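Local coordinates for putative uncharacterized protein (Chaetomium thermophilum, PDB 4XRI) that probably acts as an importin-beta-type nuclear import receptor, carrying protein cargo into the nucleus under the control of a small GTPase, at residues 186-196 with 226-236; 153-161 with 197-206. The protein carries 2 engineered substitutions. All coordinates share one frame; numbering follows the deposited sequence.

Interaction 1: 186-196 with 226-236; sequences LTAVVQGARKE and ERNYIMQVVCE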
# COMPACT_ATOMS: atom_id res chain seq x y z
N LEU A 186 -19.80 -8.46 -28.75
CA LEU A 186 -18.54 -9.16 -28.97
C LEU A 186 -18.22 -9.28 -30.45
O LEU A 186 -17.08 -9.10 -30.87
CB LEU A 186 -18.58 -10.55 -28.33
CG LEU A 186 -17.33 -11.40 -28.55
CD1 LEU A 186 -16.11 -10.71 -27.96
CD2 LEU A 186 -17.51 -12.79 -27.95
N THR A 187 -19.24 -9.59 -31.24
CA THR A 187 -19.07 -9.71 -32.69
C THR A 187 -18.64 -8.38 -33.29
O THR A 187 -17.76 -8.34 -34.15
CB THR A 187 -20.37 -10.19 -33.37
OG1 THR A 187 -20.68 -11.52 -32.94
CG2 THR A 187 -20.23 -10.17 -34.88
N ALA A 188 -19.25 -7.30 -32.82
CA ALA A 188 -18.97 -5.97 -33.34
C ALA A 188 -17.53 -5.54 -33.07
O ALA A 188 -16.86 -5.00 -33.96
CB ALA A 188 -19.94 -4.95 -32.76
N VAL A 189 -17.05 -5.78 -31.85
CA VAL A 189 -15.71 -5.33 -31.48
C VAL A 189 -14.62 -6.21 -32.10
O VAL A 189 -13.56 -5.71 -32.48
CB VAL A 189 -15.53 -5.28 -29.94
CG1 VAL A 189 -16.62 -4.41 -29.32
CG2 VAL A 189 -15.54 -6.66 -29.33
N VAL A 190 -14.88 -7.51 -32.21
CA VAL A 190 -13.90 -8.43 -32.77
C VAL A 190 -13.78 -8.22 -34.27
O VAL A 190 -12.68 -8.16 -34.82
CB VAL A 190 -14.27 -9.90 -32.49
CG1 VAL A 190 -13.44 -10.84 -33.36
CG2 VAL A 190 -14.07 -10.22 -31.02
N GLN A 191 -14.93 -8.09 -34.94
CA GLN A 191 -14.93 -7.85 -36.38
C GLN A 191 -14.31 -6.51 -36.71
O GLN A 191 -13.70 -6.34 -37.77
CB GLN A 191 -16.36 -7.92 -36.93
CG GLN A 191 -16.91 -9.33 -37.04
CD GLN A 191 -18.26 -9.39 -37.71
OE1 GLN A 191 -18.90 -8.36 -37.96
NE2 GLN A 191 -18.72 -10.60 -38.03
N GLY A 192 -14.45 -5.55 -35.81
CA GLY A 192 -13.86 -4.24 -36.01
C GLY A 192 -12.35 -4.28 -35.86
O GLY A 192 -11.64 -3.45 -36.43
N ALA A 193 -11.85 -5.26 -35.10
CA ALA A 193 -10.43 -5.34 -34.77
C ALA A 193 -9.64 -6.16 -35.78
O ALA A 193 -8.41 -6.10 -35.81
CB ALA A 193 -10.26 -5.92 -33.37
N ARG A 194 -10.34 -6.93 -36.60
CA ARG A 194 -9.69 -7.83 -37.55
C ARG A 194 -8.93 -7.09 -38.64
O ARG A 194 -9.22 -5.94 -38.95
CB ARG A 194 -10.72 -8.77 -38.18
CG ARG A 194 -10.94 -10.03 -37.37
CD ARG A 194 -12.08 -10.86 -37.94
NE ARG A 194 -12.29 -12.07 -37.16
CZ ARG A 194 -13.37 -12.84 -37.24
NH1 ARG A 194 -14.35 -12.51 -38.07
NH2 ARG A 194 -13.48 -13.92 -36.48
N LYS A 195 -7.95 -7.77 -39.23
CA LYS A 195 -7.13 -7.18 -40.28
C LYS A 195 -7.93 -6.98 -41.55
O LYS A 195 -7.54 -6.22 -42.43
CB LYS A 195 -5.89 -8.04 -40.55
CG LYS A 195 -6.18 -9.40 -41.16
CD LYS A 195 -4.88 -10.14 -41.46
CE LYS A 195 -5.12 -11.53 -42.02
NZ LYS A 195 -5.88 -12.39 -41.07
N GLU A 196 -9.07 -7.67 -41.64
CA GLU A 196 -9.98 -7.49 -42.77
C GLU A 196 -10.63 -6.11 -42.73
O GLU A 196 -11.17 -5.64 -43.72
CB GLU A 196 -11.05 -8.59 -42.78
CG GLU A 196 -10.54 -9.95 -43.22
CD GLU A 196 -9.72 -10.65 -42.15
OE1 GLU A 196 -9.85 -10.28 -40.97
OE2 GLU A 196 -8.95 -11.57 -42.50
N GLU A 226 -15.83 -18.80 -27.75
CA GLU A 226 -15.58 -17.40 -27.47
C GLU A 226 -14.10 -17.16 -27.20
O GLU A 226 -13.53 -16.16 -27.64
CB GLU A 226 -16.40 -16.92 -26.27
CG GLU A 226 -17.78 -16.40 -26.63
CD GLU A 226 -18.89 -17.30 -26.15
OE1 GLU A 226 -19.87 -17.49 -26.91
OE2 GLU A 226 -18.80 -17.82 -25.02
N ARG A 227 -13.49 -18.09 -26.48
CA ARG A 227 -12.08 -18.00 -26.12
C ARG A 227 -11.20 -17.90 -27.36
O ARG A 227 -10.45 -16.94 -27.52
CB ARG A 227 -11.67 -19.21 -25.27
CG ARG A 227 -10.55 -18.92 -24.30
CD ARG A 227 -10.02 -20.18 -23.63
NE ARG A 227 -11.03 -20.88 -22.84
CZ ARG A 227 -11.40 -22.14 -23.06
NH1 ARG A 227 -10.84 -22.83 -24.05
NH2 ARG A 227 -12.32 -22.70 -22.30
N ASN A 228 -11.31 -18.89 -28.24
CA ASN A 228 -10.53 -18.92 -29.47
C ASN A 228 -10.84 -17.73 -30.38
O ASN A 228 -9.95 -17.20 -31.05
CB ASN A 228 -10.78 -20.23 -30.22
CG ASN A 228 -10.23 -21.43 -29.48
OD1 ASN A 228 -9.07 -21.44 -29.06
ND2 ASN A 228 -11.05 -22.45 -29.32
N TYR A 229 -12.11 -17.33 -30.40
CA TYR A 229 -12.57 -16.16 -31.15
C TYR A 229 -11.76 -14.93 -30.77
O TYR A 229 -11.11 -14.31 -31.61
CB TYR A 229 -14.06 -15.94 -30.88
CG TYR A 229 -14.77 -15.00 -31.84
CD1 TYR A 229 -15.45 -13.88 -31.36
CD2 TYR A 229 -14.78 -15.24 -33.21
CE1 TYR A 229 -16.12 -13.03 -32.23
CE2 TYR A 229 -15.44 -14.39 -34.08
CZ TYR A 229 -16.11 -13.28 -33.58
OH TYR A 229 -16.76 -12.44 -34.45
N ILE A 230 -11.79 -14.60 -29.48
CA ILE A 230 -11.10 -13.44 -28.94
C ILE A 230 -9.58 -13.57 -29.07
O ILE A 230 -8.91 -12.62 -29.48
CB ILE A 230 -11.47 -13.23 -27.46
CG1 ILE A 230 -12.95 -12.90 -27.35
CG2 ILE A 230 -10.62 -12.13 -26.85
CD1 ILE A 230 -13.49 -12.98 -25.94
N MET A 231 -9.05 -14.73 -28.72
CA MET A 231 -7.60 -14.94 -28.76
C MET A 231 -7.04 -14.84 -30.18
O MET A 231 -5.93 -14.35 -30.38
CB MET A 231 -7.24 -16.30 -28.15
CG MET A 231 -7.51 -16.39 -26.65
SD MET A 231 -6.74 -15.06 -25.71
CE MET A 231 -5.01 -15.48 -25.90
N GLN A 232 -7.82 -15.30 -31.16
CA GLN A 232 -7.37 -15.25 -32.55
C GLN A 232 -7.17 -13.81 -33.02
O GLN A 232 -6.14 -13.49 -33.60
CB GLN A 232 -8.35 -15.97 -33.47
CG GLN A 232 -7.86 -16.15 -34.90
CD GLN A 232 -8.11 -14.93 -35.77
OE1 GLN A 232 -9.09 -14.21 -35.58
NE2 GLN A 232 -7.22 -14.69 -36.72
N VAL A 233 -8.15 -12.96 -32.75
CA VAL A 233 -8.09 -11.58 -33.22
C VAL A 233 -7.04 -10.78 -32.44
O VAL A 233 -6.41 -9.88 -32.99
CB VAL A 233 -9.48 -10.88 -33.11
CG1 VAL A 233 -9.84 -10.56 -31.68
CG2 VAL A 233 -9.49 -9.62 -33.95
N VAL A 234 -6.84 -11.12 -31.18
CA VAL A 234 -5.86 -10.42 -30.36
C VAL A 234 -4.44 -10.75 -30.83
O VAL A 234 -3.61 -9.86 -30.99
CB VAL A 234 -5.99 -10.76 -28.86
CG1 VAL A 234 -4.82 -10.20 -28.08
CG2 VAL A 234 -7.30 -10.22 -28.30
N CYS A 235 -4.19 -12.04 -31.05
CA CYS A 235 -2.89 -12.50 -31.51
C CYS A 235 -2.56 -11.91 -32.88
O CYS A 235 -1.43 -11.52 -33.15
CB CYS A 235 -2.86 -14.03 -31.57
SG CYS A 235 -2.82 -14.84 -29.95
N GLU A 236 -3.58 -11.85 -33.73
CA GLU A 236 -3.47 -11.27 -35.06
C GLU A 236 -3.07 -9.80 -34.99
O GLU A 236 -2.23 -9.32 -35.75
CB GLU A 236 -4.79 -11.43 -35.82
CG GLU A 236 -4.86 -10.73 -37.16
CD GLU A 236 -6.19 -10.95 -37.87
OE1 GLU A 236 -6.32 -11.97 -38.58
OE2 GLU A 236 -7.10 -10.11 -37.71
O HOH W 1 -6.43 -8.09 -35.80

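Interaction 2: 153-161 with 197-206; sequences QHQKQASLT and EPNNEVRFAA. With SO4 (sulfate ion), chain I; SO4 (sulfate ion), chain D.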
# COMPACT_ATOMS: atom_id res chain seq x y z
N GLN A 153 -16.00 6.15 -40.57
CA GLN A 153 -14.84 5.85 -39.73
C GLN A 153 -14.99 6.33 -38.29
O GLN A 153 -14.88 5.54 -37.35
CB GLN A 153 -13.57 6.46 -40.33
CG GLN A 153 -12.37 6.32 -39.42
CD GLN A 153 -11.16 7.05 -39.94
OE1 GLN A 153 -10.79 6.91 -41.11
NE2 GLN A 153 -10.53 7.84 -39.08
N HIS A 154 -15.26 7.62 -38.12
CA HIS A 154 -15.33 8.21 -36.79
C HIS A 154 -16.54 7.74 -35.99
O HIS A 154 -16.44 7.57 -34.78
CB HIS A 154 -15.31 9.74 -36.88
CG HIS A 154 -13.94 10.32 -36.99
ND1 HIS A 154 -13.22 10.31 -38.17
CD2 HIS A 154 -13.14 10.92 -36.08
CE1 HIS A 154 -12.05 10.88 -37.98
NE2 HIS A 154 -11.97 11.26 -36.71
N GLN A 155 -17.67 7.54 -36.66
CA GLN A 155 -18.84 7.01 -35.96
C GLN A 155 -18.53 5.61 -35.44
O GLN A 155 -18.96 5.25 -34.35
CB GLN A 155 -20.08 6.98 -36.85
CG GLN A 155 -21.30 6.43 -36.10
CD GLN A 155 -22.60 6.56 -36.88
OE1 GLN A 155 -22.69 6.14 -38.03
NE2 GLN A 155 -23.61 7.13 -36.23
N LYS A 156 -17.79 4.84 -36.22
CA LYS A 156 -17.35 3.51 -35.79
C LYS A 156 -16.43 3.61 -34.58
O LYS A 156 -16.68 2.96 -33.56
CB LYS A 156 -16.64 2.78 -36.93
CG LYS A 156 -17.55 2.09 -37.91
CD LYS A 156 -16.76 1.18 -38.83
CE LYS A 156 -17.67 0.32 -39.70
NZ LYS A 156 -16.91 -0.75 -40.40
N GLN A 157 -15.38 4.41 -34.71
CA GLN A 157 -14.42 4.63 -33.64
C GLN A 157 -15.09 4.98 -32.32
O GLN A 157 -14.87 4.33 -31.30
CB GLN A 157 -13.45 5.76 -34.00
CG GLN A 157 -12.49 5.48 -35.14
CD GLN A 157 -11.61 6.68 -35.44
OE1 GLN A 157 -11.84 7.41 -36.40
NE2 GLN A 157 -10.60 6.89 -34.60
N ALA A 158 -15.91 6.03 -32.36
CA ALA A 158 -16.53 6.59 -31.16
C ALA A 158 -17.57 5.65 -30.55
O ALA A 158 -17.72 5.60 -29.33
CB ALA A 158 -17.17 7.93 -31.49
N SER A 159 -18.27 4.91 -31.40
CA SER A 159 -19.29 3.98 -30.92
C SER A 159 -18.64 2.76 -30.29
O SER A 159 -19.14 2.23 -29.29
CB SER A 159 -20.22 3.56 -32.06
OG SER A 159 -20.86 4.69 -32.61
N LEU A 160 -17.53 2.32 -30.87
CA LEU A 160 -16.73 1.26 -30.27
C LEU A 160 -16.23 1.70 -28.90
O LEU A 160 -16.26 0.94 -27.93
CB LEU A 160 -15.56 0.88 -31.17
CG LEU A 160 -15.91 0.04 -32.40
CD1 LEU A 160 -14.75 0.02 -33.38
CD2 LEU A 160 -16.28 -1.37 -31.97
N THR A 161 -15.79 2.95 -28.84
CA THR A 161 -15.29 3.55 -27.61
C THR A 161 -16.38 3.63 -26.55
O THR A 161 -16.14 3.37 -25.37
CB THR A 161 -14.71 4.95 -27.88
OG1 THR A 161 -13.60 4.85 -28.78
CG2 THR A 161 -14.25 5.60 -26.59
N GLU A 197 -10.58 -5.48 -41.56
CA GLU A 197 -11.02 -4.10 -41.42
C GLU A 197 -9.97 -3.17 -42.02
O GLU A 197 -8.86 -3.08 -41.52
CB GLU A 197 -11.27 -3.75 -39.95
CG GLU A 197 -11.41 -2.26 -39.68
CD GLU A 197 -12.58 -1.63 -40.40
OE1 GLU A 197 -13.66 -2.26 -40.44
OE2 GLU A 197 -12.43 -0.51 -40.94
N PRO A 198 -10.34 -2.48 -43.11
CA PRO A 198 -9.40 -1.64 -43.88
C PRO A 198 -8.87 -0.45 -43.09
O PRO A 198 -7.74 -0.02 -43.31
CB PRO A 198 -10.26 -1.16 -45.06
CG PRO A 198 -11.65 -1.21 -44.56
CD PRO A 198 -11.71 -2.40 -43.65
N ASN A 199 -9.68 0.08 -42.18
CA ASN A 199 -9.35 1.29 -41.45
C ASN A 199 -8.61 1.01 -40.15
O ASN A 199 -9.14 0.34 -39.26
CB ASN A 199 -10.62 2.10 -41.18
CG ASN A 199 -10.35 3.57 -40.97
OD1 ASN A 199 -9.59 3.95 -40.08
ND2 ASN A 199 -10.96 4.40 -41.81
N ASN A 200 -7.39 1.53 -40.04
CA ASN A 200 -6.55 1.30 -38.86
C ASN A 200 -7.06 2.02 -37.61
O ASN A 200 -6.86 1.55 -36.50
CB ASN A 200 -5.11 1.72 -39.14
CG ASN A 200 -4.37 0.72 -40.00
OD1 ASN A 200 -4.78 -0.44 -40.11
ND2 ASN A 200 -3.27 1.16 -40.61
N GLU A 201 -7.72 3.16 -37.81
CA GLU A 201 -8.30 3.91 -36.71
C GLU A 201 -9.40 3.09 -36.05
O GLU A 201 -9.51 3.04 -34.83
CB GLU A 201 -8.85 5.25 -37.19
CG GLU A 201 -7.95 5.98 -38.18
CD GLU A 201 -6.66 6.46 -37.55
OE1 GLU A 201 -6.64 6.71 -36.33
OE2 GLU A 201 -5.65 6.58 -38.28
N VAL A 202 -10.21 2.46 -36.89
CA VAL A 202 -11.30 1.60 -36.44
C VAL A 202 -10.75 0.39 -35.69
O VAL A 202 -11.25 0.03 -34.62
CB VAL A 202 -12.17 1.13 -37.62
CG1 VAL A 202 -13.13 0.03 -37.19
CG2 VAL A 202 -12.92 2.30 -38.23
N ARG A 203 -9.71 -0.22 -36.25
CA ARG A 203 -9.08 -1.39 -35.63
C ARG A 203 -8.53 -1.08 -34.24
O ARG A 203 -8.70 -1.88 -33.32
CB ARG A 203 -7.95 -1.93 -36.52
CG ARG A 203 -8.42 -2.78 -37.69
CD ARG A 203 -7.24 -3.45 -38.39
NE ARG A 203 -6.68 -4.55 -37.60
CZ ARG A 203 -5.56 -5.19 -37.90
NH1 ARG A 203 -4.86 -4.84 -38.97
NH2 ARG A 203 -5.12 -6.18 -37.13
N PHE A 204 -7.90 0.08 -34.09
CA PHE A 204 -7.35 0.47 -32.79
C PHE A 204 -8.46 0.70 -31.77
O PHE A 204 -8.35 0.28 -30.62
CB PHE A 204 -6.50 1.74 -32.90
CG PHE A 204 -6.02 2.24 -31.57
CD1 PHE A 204 -5.10 1.50 -30.84
CD2 PHE A 204 -6.48 3.43 -31.05
CE1 PHE A 204 -4.65 1.95 -29.62
CE2 PHE A 204 -6.04 3.89 -29.82
CZ PHE A 204 -5.12 3.14 -29.10
N ALA A 205 -9.53 1.36 -32.21
CA ALA A 205 -10.67 1.62 -31.35
C ALA A 205 -11.33 0.31 -30.93
O ALA A 205 -11.77 0.16 -29.79
CB ALA A 205 -11.68 2.52 -32.06
N ALA A 206 -11.38 -0.63 -31.86
CA ALA A 206 -12.03 -1.92 -31.63
C ALA A 206 -11.24 -2.79 -30.66
O ALA A 206 -11.81 -3.41 -29.76
CB ALA A 206 -12.24 -2.64 -32.94
S SO4 I . -8.62 12.52 -37.00
O1 SO4 I . -9.83 13.23 -36.60
O2 SO4 I . -7.52 12.91 -36.12
O3 SO4 I . -8.84 11.08 -36.89
O4 SO4 I . -8.28 12.86 -38.38
S SO4 D . -2.15 -6.07 -40.85
O1 SO4 D . -2.64 -4.70 -40.72
O2 SO4 D . -2.65 -6.87 -39.73
O3 SO4 D . -2.62 -6.64 -42.11
O4 SO4 D . -0.69 -6.06 -40.83
O HOH W 2 -14.87 0.38 -41.62
O HOH W 3 -9.35 5.19 -32.79
O HOH W 4 -12.11 2.12 -27.90

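Interaction 1: 186-196 with 226-236
With CG turned trans to the backbone N (chi1 -165°), Tyr229 swings its ring out of helix 224-238 and into the hollow between Leu186, Thr187, Val190 and Gln191, a knob-into-hole fit between nearly parallel helices (26° between the segment axes) of a HEAT-repeat solenoid. Val190 CG1 lies over one ring face, displaced toward the rim and 3.9 Å from the Tyr229 centroid, which qualifies as CH-pi. Leu186 splits its fork, CD2 meeting Tyr229 CD1 at 4.1 Å while CD1 rests on Ile230 CG1. The Arg194 guanidinium is turned 82° against the ring plane, with NH2 3.1 Å from Tyr229 CE2. One turn on, Val233 CG2 packs against both Arg194 CG and Ala193 CB, the latter at 3.8 Å. Beyond the end of helix 182-193, the extended Glu236 chain delivers its carboxylate to Lys195: OE2 accepts from Lys195 N at 2.9 Å, and OE1 forms a salt bridge with Lys195 NZ at 2.6 Å. Shortening Glu236 to alanine would remove both oxygens and is likely to leave Lys195 N without this acceptor and NZ without its short salt bridge. Both nitrogens approach from above the carboxylate plane, and Lys195 CG lies 3.6 Å from Glu236 CD.

Interaction 2: 153-161 with 197-206
Gln153 and Asn199 meet amide to amide at the start of this helix pair. Asn199 ND2 donates to Gln153 OE1 over 2.6 Å, the acceptor lying in the Asn199 amide plane while the donor stands 39° out of the Gln153 carbonyl plane; the two amide planes are 71° apart. Extension of Gln153 beyond CG also lays its NE2 3.3 Å from Glu201 CG. Deeper in the contact, Leu160 CD1 reaches Ala206 CB at 3.7 Å and touches Val202 CG1 and Ala205 CB. The small Ala205 lets the backbones come close, its CB resting 3.7 Å from Gln157 O. On the flank beside Val202, Lys156 NZ and Glu197 OE1 form a long salt bridge of 3.6 Å, supplemented by water 2, which accepts from Lys156 NZ and donates to Glu197 OE2.

A second shell fixes these groups. Gln153 NE2 donates to Gln157 OE1 at 3.0 Å, which holds the Gln153 amide so that its oxygen faces Asn199. Asn199 is the N-cap of helix 200-212, its OD1 taking a weak bond from Glu201 N, and its own N donates to Glu197 OE2, so the capping turn is braced from before the helix. Gln157 OE1 also sits 3.5 Å above the plane of the His154 ring, over its centre, and His154 NE2 binds a sulfate probably derived from the crystallisation liquor. Waters 3 and 4 bridge Gln157 NE2 to Glu201 O and Thr161 OG1 to Ala205 O. Farther out, Leu160 also packs on Val189 of helix 182-193 and Ala148 of helix 140-150. With segment axes only 6° apart, polar ends around a small apolar centre join parallel helices side by side, as in the stacked layers of a HEAT-repeat solenoid.

Interactions 1 and 2 are neighbouring seams in one helix stack, centres 14 Å apart. Helix 182-193 supplies a segment to interaction 1 and the next helix, 200-212, one to interaction 2, yet each also touches the other seam; between them Ala206 packs on Ala193, and Arg203 NE probably donates a hydrogen bond to Ala193 O at 2.9 Å. Both have buried apolar centres (Leu186, Val190 and Val233; Leu160, Val202 and Ala205), while Lys195, Gln191 and Glu201 are exposed. Interaction 1 buries more surface (581 against 460 Å²), with an aromatic knob and charges gathered where helix 182-193 ends. Interaction 2 uses smaller apolar residues, amide bonding and an N-cap where its helices begin, and waters along the seam.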